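Local coordinates for protein putative polyprenyl synthetase (Streptomyces coelicolor, PDB 3NF2) that probably acts as a magnesium-dependent prenyltransferase of the FPP/GGPP synthase family, joining isoprenyl diphosphate units into longer polyprenyl diphosphates, at residues S154-Y165 and E178-L187; K238-Q246 and E285-I295. All coordinates share one frame; numbering follows the deposited sequence.

Overall arrangement
The two contacts come in series along a largely helical chain: contact 1 closes before contact 2 opens. Contact 1 pairs helices 139-165 and 173-198, consecutive in sequence, with its centre about 10 Å from the centre of the chain. Contact 2 sets the turn and short helix of 238-246 against helix 285-297, with its centre about 22 Å out. The centres are about 24 Å apart and the nearest atoms about 8 Å, so the contacts do not touch. Helix 203-230 links them, since T184 packs on F220 and both W241 and L244 on I229. Contact 1 borders D94 and D98 of helix 77-98, consistent with this family's diphosphate and magnesium site, while contact 2 packs a later helix farther out.

Contact 1. Residues S154-Y165 and E178-L187; sequences SLIDGQAQDISY and EMEGNKTGAL. With SO4 (sulfate ion), chain D.
N182 and M179 press as knobs into holes on 154-165, joining two antiparallel helices of the all-helical isoprenoid synthase fold; the segment axes come within 7.3 Å at 149°. G158 permits this closeness: its CA lies 3.6 Å from N182 CB, and a CB there would crowd N182 CB and K183 CG.

Van der Waals packing runs along the seam. M179 sits among G158, Q161, D162 and Y165, and its SD meets the edge of the Y165 ring, 4.1 Å from CD2, in a Met-aromatic contact. At the other end, S154 CB touches A186 CB at 3.6 Å, and the L155 CD2 methyl rests against the carbonyl oxygen of K183.

In the neutral polar bond, N182 ND2 donates to Q161 OE1 at 3.0 Å with an N-H...O angle of 155°. The acceptor lies in the amide plane of N182, whereas ND2 is tilted out of the carbonyl plane of Q161.

From a CB directed away from the neighbouring helix, K183 runs extended beyond CG and carries NZ back to a salt bridge with D162; NZ meets OD1 on its anti side, at a doubtful 2.5 Å. The sulfate, probably from the crystallisation liquor, is likely to lie near the diphosphate pocket, since Q159 NE2 bonds D98 of a DDxxD motif that binds magnesium in related synthases. K183 NZ donates to sulfate O4 at 2.9 Å and O1 at 3.0 Å.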
loop_
_atom_site.group_PDB
_atom_site.type_symbol
_atom_site.label_atom_id
_atom_site.label_comp_id
_atom_site.label_asym_id
_atom_site.label_seq_id
_atom_site.Cartn_x
_atom_site.Cartn_y
_atom_site.Cartn_z
ATOM N N SER A 154 -8.956 3.733 6.990
ATOM C CA SER A 154 -9.157 3.816 8.424
ATOM C C SER A 154 -8.014 3.223 9.232
ATOM O O SER A 154 -7.552 3.854 10.165
ATOM C CB SER A 154 -10.478 3.160 8.810
ATOM O OG SER A 154 -11.559 4.006 8.473
ATOM N N LEU A 155 -7.568 2.021 8.876
ATOM C CA LEU A 155 -6.407 1.381 9.508
ATOM C C LEU A 155 -5.136 2.228 9.379
ATOM O O LEU A 155 -4.312 2.274 10.299
ATOM C CB LEU A 155 -6.139 0.028 8.841
ATOM C CG LEU A 155 -7.009 -1.181 9.188
ATOM C CD1 LEU A 155 -6.898 -2.197 8.064
ATOM C CD2 LEU A 155 -6.544 -1.800 10.503
ATOM N N ILE A 156 -4.970 2.868 8.219
ATOM C CA ILE A 156 -3.854 3.787 7.986
ATOM C C ILE A 156 -3.980 4.990 8.933
ATOM O O ILE A 156 -2.992 5.374 9.582
ATOM C CB ILE A 156 -3.766 4.215 6.490
ATOM C CG1 ILE A 156 -3.375 3.020 5.613
ATOM C CG2 ILE A 156 -2.767 5.332 6.298
ATOM C CD1 ILE A 156 -3.875 3.130 4.179
ATOM N N ASP A 157 -5.202 5.529 9.051
ATOM C CA ASP A 157 -5.518 6.613 9.999
ATOM C C ASP A 157 -5.176 6.232 11.422
ATOM O O ASP A 157 -4.593 7.035 12.153
ATOM C CB ASP A 157 -7.001 6.994 9.966
ATOM C CG ASP A 157 -7.383 7.802 8.740
ATOM O OD1 ASP A 157 -8.602 8.022 8.545
ATOM O OD2 ASP A 157 -6.478 8.205 7.975
ATOM N N GLY A 158 -5.532 5.003 11.803
ATOM C CA GLY A 158 -5.304 4.510 13.155
ATOM C C GLY A 158 -3.834 4.431 13.483
ATOM O O GLY A 158 -3.420 4.799 14.578
ATOM N N GLN A 159 -3.063 3.952 12.513
ATOM C CA GLN A 159 -1.612 3.937 12.593
ATOM C C GLN A 159 -0.986 5.342 12.641
ATOM O O GLN A 159 -0.026 5.557 13.385
ATOM C CB GLN A 159 -1.033 3.095 11.445
ATOM C CG GLN A 159 0.474 2.908 11.500
ATOM C CD GLN A 159 0.946 2.173 12.743
ATOM O OE1 GLN A 159 0.169 1.477 13.404
ATOM N NE2 GLN A 159 2.233 2.318 13.061
ATOM N N ALA A 160 -1.536 6.290 11.877
ATOM C CA ALA A 160 -1.112 7.697 11.959
ATOM C C ALA A 160 -1.345 8.254 13.353
ATOM O O ALA A 160 -0.481 8.941 13.912
ATOM C CB ALA A 160 -1.841 8.566 10.920
ATOM N N GLN A 161 -2.512 7.942 13.910
ATOM C CA GLN A 161 -2.836 8.308 15.281
ATOM C C GLN A 161 -1.832 7.687 16.257
ATOM O O GLN A 161 -1.326 8.372 17.149
ATOM C CB GLN A 161 -4.288 7.924 15.609
ATOM C CG GLN A 161 -5.297 8.885 14.974
ATOM C CD GLN A 161 -6.687 8.293 14.693
ATOM O OE1 GLN A 161 -7.002 7.157 15.062
ATOM N NE2 GLN A 161 -7.528 9.085 14.029
ATOM N N ASP A 162 -1.517 6.412 16.060
ATOM C CA ASP A 162 -0.553 5.719 16.922
ATOM C C ASP A 162 0.794 6.444 16.939
ATOM O O ASP A 162 1.287 6.805 18.004
ATOM C CB ASP A 162 -0.381 4.263 16.499
ATOM C CG ASP A 162 0.368 3.448 17.530
ATOM O OD1 ASP A 162 -0.285 2.672 18.252
ATOM O OD2 ASP A 162 1.605 3.589 17.637
ATOM N N ILE A 163 1.354 6.678 15.752
ATOM C CA ILE A 163 2.586 7.455 15.582
ATOM C C ILE A 163 2.487 8.881 16.182
ATOM O O ILE A 163 3.407 9.343 16.856
ATOM C CB ILE A 163 3.017 7.497 14.086
ATOM C CG1 ILE A 163 3.274 6.079 13.571
ATOM C CG2 ILE A 163 4.266 8.360 13.887
ATOM C CD1 ILE A 163 3.408 5.980 12.064
ATOM N N SER A 164 1.358 9.546 15.953
ATOM C CA SER A 164 1.105 10.894 16.455
ATOM C C SER A 164 1.078 10.995 17.984
ATOM O O SER A 164 1.346 12.062 18.533
ATOM C CB SER A 164 -0.213 11.425 15.883
ATOM O OG SER A 164 -0.401 12.784 16.198
ATOM N N TYR A 165 0.766 9.889 18.662
ATOM C CA TYR A 165 0.683 9.872 20.129
ATOM C C TYR A 165 1.866 9.200 20.822
ATOM O O TYR A 165 1.920 9.162 22.048
ATOM C CB TYR A 165 -0.615 9.204 20.628
ATOM C CG TYR A 165 -1.922 9.750 20.063
ATOM C CD1 TYR A 165 -2.118 11.116 19.871
ATOM C CD2 TYR A 165 -2.979 8.890 19.770
ATOM C CE1 TYR A 165 -3.314 11.612 19.365
ATOM C CE2 TYR A 165 -4.180 9.369 19.261
ATOM C CZ TYR A 165 -4.347 10.727 19.057
ATOM O OH TYR A 165 -5.550 11.194 18.554
ATOM N N GLU A 178 -11.290 6.515 19.262
ATOM C CA GLU A 178 -11.282 6.670 17.812
ATOM C C GLU A 178 -10.103 5.950 17.151
ATOM O O GLU A 178 -10.247 5.436 16.046
ATOM C CB GLU A 178 -11.421 8.137 17.365
ATOM C CG GLU A 178 -10.183 8.986 17.505
ATOM C CD GLU A 178 -10.135 10.146 16.513
ATOM O OE1 GLU A 178 -9.743 11.260 16.925
ATOM O OE2 GLU A 178 -10.487 9.950 15.326
ATOM N N MET A 179 -8.966 5.875 17.845
ATOM C CA MET A 179 -7.824 5.087 17.374
ATOM C C MET A 179 -8.161 3.597 17.321
ATOM O O MET A 179 -7.877 2.915 16.332
ATOM C CB MET A 179 -6.584 5.321 18.249
ATOM C CG MET A 179 -5.368 4.492 17.845
ATOM S SD MET A 179 -3.811 5.088 18.571
ATOM C CE MET A 179 -3.754 4.108 20.071
ATOM N N GLU A 180 -8.773 3.098 18.386
ATOM C CA GLU A 180 -9.113 1.680 18.453
ATOM C C GLU A 180 -10.208 1.310 17.467
ATOM O O GLU A 180 -10.211 0.204 16.946
ATOM C CB GLU A 180 -9.454 1.260 19.889
ATOM C CG GLU A 180 -8.183 1.146 20.741
ATOM C CD GLU A 180 -8.425 0.574 22.116
ATOM O OE1 GLU A 180 -7.439 0.431 22.858
ATOM O OE2 GLU A 180 -9.582 0.251 22.453
ATOM N N GLY A 181 -11.101 2.262 17.193
ATOM C CA GLY A 181 -12.123 2.117 16.170
ATOM C C GLY A 181 -11.504 2.029 14.793
ATOM O O GLY A 181 -11.947 1.252 13.958
ATOM N N ASN A 182 -10.512 2.850 14.538
ATOM C CA ASN A 182 -9.790 2.763 13.301
ATOM C C ASN A 182 -8.990 1.484 13.169
ATOM O O ASN A 182 -9.023 0.837 12.169
ATOM C CB ASN A 182 -8.869 3.960 13.145
ATOM C CG ASN A 182 -9.576 5.187 12.675
ATOM O OD1 ASN A 182 -10.538 5.124 11.944
ATOM N ND2 ASN A 182 -9.094 6.310 13.088
ATOM N N LYS A 183 -8.277 1.143 14.215
ATOM C CA LYS A 183 -7.419 -0.016 14.240
ATOM C C LYS A 183 -8.105 -1.349 14.205
ATOM O O LYS A 183 -7.641 -2.265 13.591
ATOM C CB LYS A 183 -6.499 0.018 15.445
ATOM C CG LYS A 183 -5.295 0.878 15.320
ATOM C CD LYS A 183 -4.318 0.551 16.405
ATOM C CE LYS A 183 -3.294 1.634 16.627
ATOM N NZ LYS A 183 -2.461 1.412 17.835
ATOM N N THR A 184 -9.191 -1.478 14.922
ATOM C CA THR A 184 -9.798 -2.765 15.015
ATOM C C THR A 184 -11.185 -2.764 14.501
ATOM O O THR A 184 -11.573 -3.639 13.812
ATOM C CB THR A 184 -9.768 -3.265 16.427
ATOM O OG1 THR A 184 -8.417 -3.379 16.819
ATOM C CG2 THR A 184 -10.374 -4.594 16.513
ATOM N N GLY A 185 -11.918 -1.737 14.838
ATOM C CA GLY A 185 -13.294 -1.650 14.452
ATOM C C GLY A 185 -13.606 -1.588 12.984
ATOM O O GLY A 185 -14.508 -2.223 12.539
ATOM N N ALA A 186 -12.842 -0.827 12.242
ATOM C CA ALA A 186 -13.095 -0.601 10.852
ATOM C C ALA A 186 -13.021 -1.835 10.006
ATOM O O ALA A 186 -13.755 -1.976 9.089
ATOM C CB ALA A 186 -12.182 0.429 10.335
ATOM N N LEU A 187 -12.089 -2.704 10.309
ATOM C CA LEU A 187 -11.898 -3.925 9.542
ATOM C C LEU A 187 -12.909 -5.022 9.907
ATOM O O LEU A 187 -13.262 -5.859 9.067
ATOM C CB LEU A 187 -10.466 -4.448 9.701
ATOM C CG LEU A 187 -10.110 -5.599 8.759
ATOM C CD1 LEU A 187 -10.199 -5.152 7.297
ATOM C CD2 LEU A 187 -8.748 -6.163 9.074
HETATM S S SO4 D . -0.335 -1.356 18.139
HETATM O O1 SO4 D . -0.622 -0.693 16.870
HETATM O O2 SO4 D . -0.599 -2.788 18.015
HETATM O O3 SO4 D . 1.070 -1.146 18.489
HETATM O O4 SO4 D . -1.182 -0.793 19.186
#

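Contact 2. Residues K238-Q246 and E285-I295; sequences KQTWSDLRQ and EEEFAARAALI. With SO4 (sulfate ion), chain G.
W241 lies against one side of helix 285-295, and its side chain meets F288, E285, A289 and A292 in turn. CB and CG begin beside F288 CB, and CD1 comes closest to that carbon at 3.6 Å. NE1 then donates to E285 OE1 at 2.8 Å, using the anti lone pair; the oxygen lies near the indole plane, and ring and carboxylate are nearly coplanar. CE2 follows beside A289 CA, which stands over one face of the six-membered ring, 19° off the normal, in a CH-pi contact. At the far rim, CZ2 meets A289 CB, while CE3 and CZ3 both pack on A292 CB, each at 3.6 Å. The chi1 of -25°, well off a staggered value, swings the ring into this position. With an alanine in place of W241, E285 OE1 would probably lose its indole donor and a gap would open beside F288, A289 and A292.

W241 takes the third position of a type II beta turn from Q239 to S242, with positive phi (50°). The turn belongs to the segment after helix 203-230 of the prenyl synthase fold, and I229 of that helix packs on W241, L244 and A292. Next along, L244 enters as a knob among F288, R291, A292 and I295, its CD2 4.1 Å from I295 CD1.

R245 CG lies over the face of the F288 ring, a CH-pi contact at 3.7 Å from the centroid. Its NE and NH2 reach T240 together, NE to T240 O at 2.8 Å and NH2 to OG1, which ties R245 back to the turn. At the turn's start, Q239 binds a sulfate, probably from the crystallisation liquor, through its backbone N and through NE2, the latter 2.9 Å from sulfate O2.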
loop_
_atom_site.group_PDB
_atom_site.type_symbol
_atom_site.label_atom_id
_atom_site.label_comp_id
_atom_site.label_asym_id
_atom_site.label_seq_id
_atom_site.Cartn_x
_atom_site.Cartn_y
_atom_site.Cartn_z
ATOM N N LYS A 238 1.375 -14.886 25.988
ATOM C CA LYS A 238 2.232 -13.745 26.275
ATOM C C LYS A 238 2.697 -13.751 27.729
ATOM O O LYS A 238 2.118 -14.452 28.569
ATOM C CB LYS A 238 1.507 -12.433 25.962
ATOM C CG LYS A 238 0.951 -12.326 24.548
ATOM C CD LYS A 238 0.298 -10.969 24.315
ATOM C CE LYS A 238 -0.785 -11.029 23.235
ATOM N NZ LYS A 238 -0.253 -11.284 21.861
ATOM N N GLN A 239 3.738 -12.962 28.016
ATOM C CA GLN A 239 4.239 -12.739 29.383
ATOM C C GLN A 239 3.184 -12.063 30.270
ATOM O O GLN A 239 2.189 -11.533 29.762
ATOM C CB GLN A 239 5.491 -11.854 29.364
ATOM C CG GLN A 239 6.613 -12.289 28.433
ATOM C CD GLN A 239 7.756 -11.275 28.418
ATOM O OE1 GLN A 239 8.462 -11.103 29.415
ATOM N NE2 GLN A 239 7.935 -10.594 27.287
ATOM N N THR A 240 3.401 -12.084 31.588
ATOM C CA THR A 240 2.545 -11.336 32.518
ATOM C C THR A 240 2.634 -9.834 32.216
ATOM O O THR A 240 3.715 -9.323 31.902
ATOM C CB THR A 240 2.907 -11.581 34.018
ATOM O OG1 THR A 240 4.280 -11.246 34.253
ATOM C CG2 THR A 240 2.661 -13.024 34.433
ATOM N N TRP A 241 1.491 -9.151 32.297
ATOM C CA TRP A 241 1.372 -7.701 32.068
ATOM C C TRP A 241 2.034 -7.253 30.753
ATOM O O TRP A 241 2.691 -6.207 30.711
ATOM C CB TRP A 241 1.920 -6.888 33.270
ATOM C CG TRP A 241 1.897 -7.624 34.582
ATOM C CD1 TRP A 241 2.945 -8.269 35.172
ATOM C CD2 TRP A 241 0.771 -7.812 35.453
ATOM N NE1 TRP A 241 2.544 -8.853 36.347
ATOM C CE2 TRP A 241 1.214 -8.590 36.546
ATOM C CE3 TRP A 241 -0.569 -7.406 35.412
ATOM C CZ2 TRP A 241 0.366 -8.965 37.599
ATOM C CZ3 TRP A 241 -1.419 -7.788 36.459
ATOM C CH2 TRP A 241 -0.941 -8.550 37.540
ATOM N N SER A 242 1.847 -8.047 29.694
ATOM C CA SER A 242 2.591 -7.890 28.431
ATOM C C SER A 242 2.461 -6.496 27.813
ATOM O O SER A 242 3.464 -5.909 27.413
ATOM C CB SER A 242 2.207 -8.973 27.406
ATOM O OG SER A 242 1.036 -8.618 26.677
ATOM N N ASP A 243 1.239 -5.966 27.766
ATOM C CA ASP A 243 1.018 -4.611 27.272
ATOM C C ASP A 243 1.707 -3.528 28.108
ATOM O O ASP A 243 2.038 -2.459 27.587
ATOM C CB ASP A 243 -0.471 -4.286 27.184
ATOM C CG ASP A 243 -1.141 -4.899 25.972
ATOM O OD1 ASP A 243 -0.494 -5.669 25.233
ATOM O OD2 ASP A 243 -2.335 -4.603 25.760
ATOM N N LEU A 244 1.903 -3.785 29.400
ATOM C CA LEU A 244 2.590 -2.808 30.251
ATOM C C LEU A 244 4.102 -2.839 30.046
ATOM O O LEU A 244 4.764 -1.818 30.206
ATOM C CB LEU A 244 2.235 -2.987 31.731
ATOM C CG LEU A 244 0.763 -2.877 32.135
ATOM C CD1 LEU A 244 0.615 -2.954 33.653
ATOM C CD2 LEU A 244 0.092 -1.616 31.604
ATOM N N ARG A 245 4.633 -4.003 29.684
ATOM C CA ARG A 245 6.043 -4.149 29.301
ATOM C C ARG A 245 6.365 -3.420 27.986
ATOM O O ARG A 245 7.517 -3.079 27.728
ATOM C CB ARG A 245 6.433 -5.630 29.185
ATOM C CG ARG A 245 6.445 -6.392 30.504
ATOM C CD ARG A 245 6.703 -7.882 30.317
ATOM N NE ARG A 245 6.451 -8.640 31.548
ATOM C CZ ARG A 245 7.388 -9.010 32.421
ATOM N NH1 ARG A 245 8.660 -8.698 32.208
ATOM N NH2 ARG A 245 7.058 -9.698 33.511
ATOM N N GLN A 246 5.341 -3.183 27.174
ATOM C CA GLN A 246 5.494 -2.521 25.886
ATOM C C GLN A 246 5.019 -1.064 25.935
ATOM O O GLN A 246 4.971 -0.387 24.901
ATOM C CB GLN A 246 4.735 -3.299 24.799
ATOM C CG GLN A 246 5.398 -4.610 24.362
ATOM C CD GLN A 246 4.523 -5.439 23.411
ATOM O OE1 GLN A 246 3.390 -5.062 23.099
ATOM N NE2 GLN A 246 5.052 -6.576 22.952
ATOM N N GLU A 285 8.392 -8.171 37.234
ATOM C CA GLU A 285 6.961 -8.504 37.248
ATOM C C GLU A 285 6.194 -7.659 38.274
ATOM O O GLU A 285 5.146 -7.079 37.964
ATOM C CB GLU A 285 6.801 -10.007 37.536
ATOM C CG GLU A 285 5.366 -10.551 37.464
ATOM C CD GLU A 285 4.619 -10.444 38.782
ATOM O OE1 GLU A 285 3.435 -10.034 38.769
ATOM O OE2 GLU A 285 5.222 -10.751 39.831
ATOM N N GLU A 286 6.748 -7.567 39.482
ATOM C CA GLU A 286 6.118 -6.864 40.607
ATOM C C GLU A 286 5.903 -5.388 40.357
ATOM O O GLU A 286 4.880 -4.826 40.778
ATOM C CB GLU A 286 6.944 -7.059 41.864
ATOM C CG GLU A 286 6.983 -8.505 42.329
ATOM C CD GLU A 286 8.161 -9.293 41.805
ATOM O OE1 GLU A 286 8.631 -9.047 40.670
ATOM O OE2 GLU A 286 8.611 -10.185 42.547
ATOM N N GLU A 287 6.847 -4.770 39.649
ATOM C CA GLU A 287 6.707 -3.363 39.251
ATOM C C GLU A 287 5.601 -3.198 38.223
ATOM O O GLU A 287 4.842 -2.227 38.271
ATOM C CB GLU A 287 8.029 -2.816 38.699
ATOM C CG GLU A 287 9.151 -2.716 39.736
ATOM C CD GLU A 287 10.446 -2.218 39.127
ATOM O OE1 GLU A 287 11.382 -3.039 38.985
ATOM O OE2 GLU A 287 10.520 -1.014 38.776
ATOM N N PHE A 288 5.497 -4.147 37.297
ATOM C CA PHE A 288 4.373 -4.137 36.344
ATOM C C PHE A 288 3.042 -4.459 37.008
ATOM O O PHE A 288 2.002 -3.912 36.621
ATOM C CB PHE A 288 4.640 -5.044 35.141
ATOM C CG PHE A 288 5.718 -4.522 34.223
ATOM C CD1 PHE A 288 5.556 -3.308 33.555
ATOM C CD2 PHE A 288 6.889 -5.244 34.029
ATOM C CE1 PHE A 288 6.556 -2.819 32.714
ATOM C CE2 PHE A 288 7.894 -4.771 33.200
ATOM C CZ PHE A 288 7.728 -3.555 32.534
ATOM N N ALA A 289 3.084 -5.323 38.022
ATOM C CA ALA A 289 1.910 -5.584 38.855
ATOM C C ALA A 289 1.464 -4.320 39.587
ATOM O O ALA A 289 0.276 -3.982 39.553
ATOM C CB ALA A 289 2.177 -6.722 39.837
ATOM N N ALA A 290 2.408 -3.599 40.207
ATOM C CA ALA A 290 2.069 -2.333 40.883
ATOM C C ALA A 290 1.311 -1.353 39.980
ATOM O O ALA A 290 0.363 -0.703 40.435
ATOM C CB ALA A 290 3.319 -1.658 41.445
ATOM N N ARG A 291 1.722 -1.252 38.711
ATOM C CA ARG A 291 1.074 -0.331 37.757
ATOM C C ARG A 291 -0.329 -0.790 37.369
ATOM O O ARG A 291 -1.227 0.031 37.176
ATOM C CB ARG A 291 1.934 -0.144 36.501
ATOM C CG ARG A 291 3.116 0.819 36.694
ATOM C CD ARG A 291 4.397 0.273 36.065
ATOM N NE ARG A 291 5.563 1.113 36.347
ATOM C CZ ARG A 291 6.341 1.014 37.428
ATOM N NH1 ARG A 291 6.092 0.113 38.375
ATOM N NH2 ARG A 291 7.384 1.826 37.566
ATOM N N ALA A 292 -0.490 -2.104 37.240
ATOM C CA ALA A 292 -1.781 -2.734 36.992
ATOM C C ALA A 292 -2.716 -2.478 38.172
ATOM O O ALA A 292 -3.844 -1.989 38.000
ATOM C CB ALA A 292 -1.590 -4.218 36.783
ATOM N N ALA A 293 -2.208 -2.765 39.368
ATOM C CA ALA A 293 -2.915 -2.488 40.617
ATOM C C ALA A 293 -3.355 -1.022 40.730
ATOM O O ALA A 293 -4.478 -0.744 41.167
ATOM C CB ALA A 293 -2.061 -2.909 41.805
ATOM N N LEU A 294 -2.504 -0.092 40.289
ATOM C CA LEU A 294 -2.875 1.335 40.270
ATOM C C LEU A 294 -3.943 1.683 39.236
ATOM O O LEU A 294 -4.794 2.519 39.503
ATOM C CB LEU A 294 -1.649 2.235 40.063
ATOM C CG LEU A 294 -0.730 2.595 41.239
ATOM C CD1 LEU A 294 0.600 3.054 40.695
ATOM C CD2 LEU A 294 -1.330 3.665 42.173
ATOM N N ILE A 295 -3.890 1.052 38.059
ATOM C CA ILE A 295 -4.930 1.230 37.021
ATOM C C ILE A 295 -6.279 0.722 37.541
ATOM O O ILE A 295 -7.310 1.372 37.366
ATOM C CB ILE A 295 -4.563 0.502 35.693
ATOM C CG1 ILE A 295 -3.382 1.175 35.003
ATOM C CG2 ILE A 295 -5.750 0.473 34.699
ATOM C CD1 ILE A 295 -2.652 0.220 34.052
HETATM S S SO4 G . 5.369 -11.638 24.889
HETATM O O1 SO4 G . 4.728 -11.462 23.585
HETATM O O2 SO4 G . 6.833 -11.611 24.766
HETATM O O3 SO4 G . 4.885 -10.578 25.784
HETATM O O4 SO4 G . 5.048 -12.954 25.437
#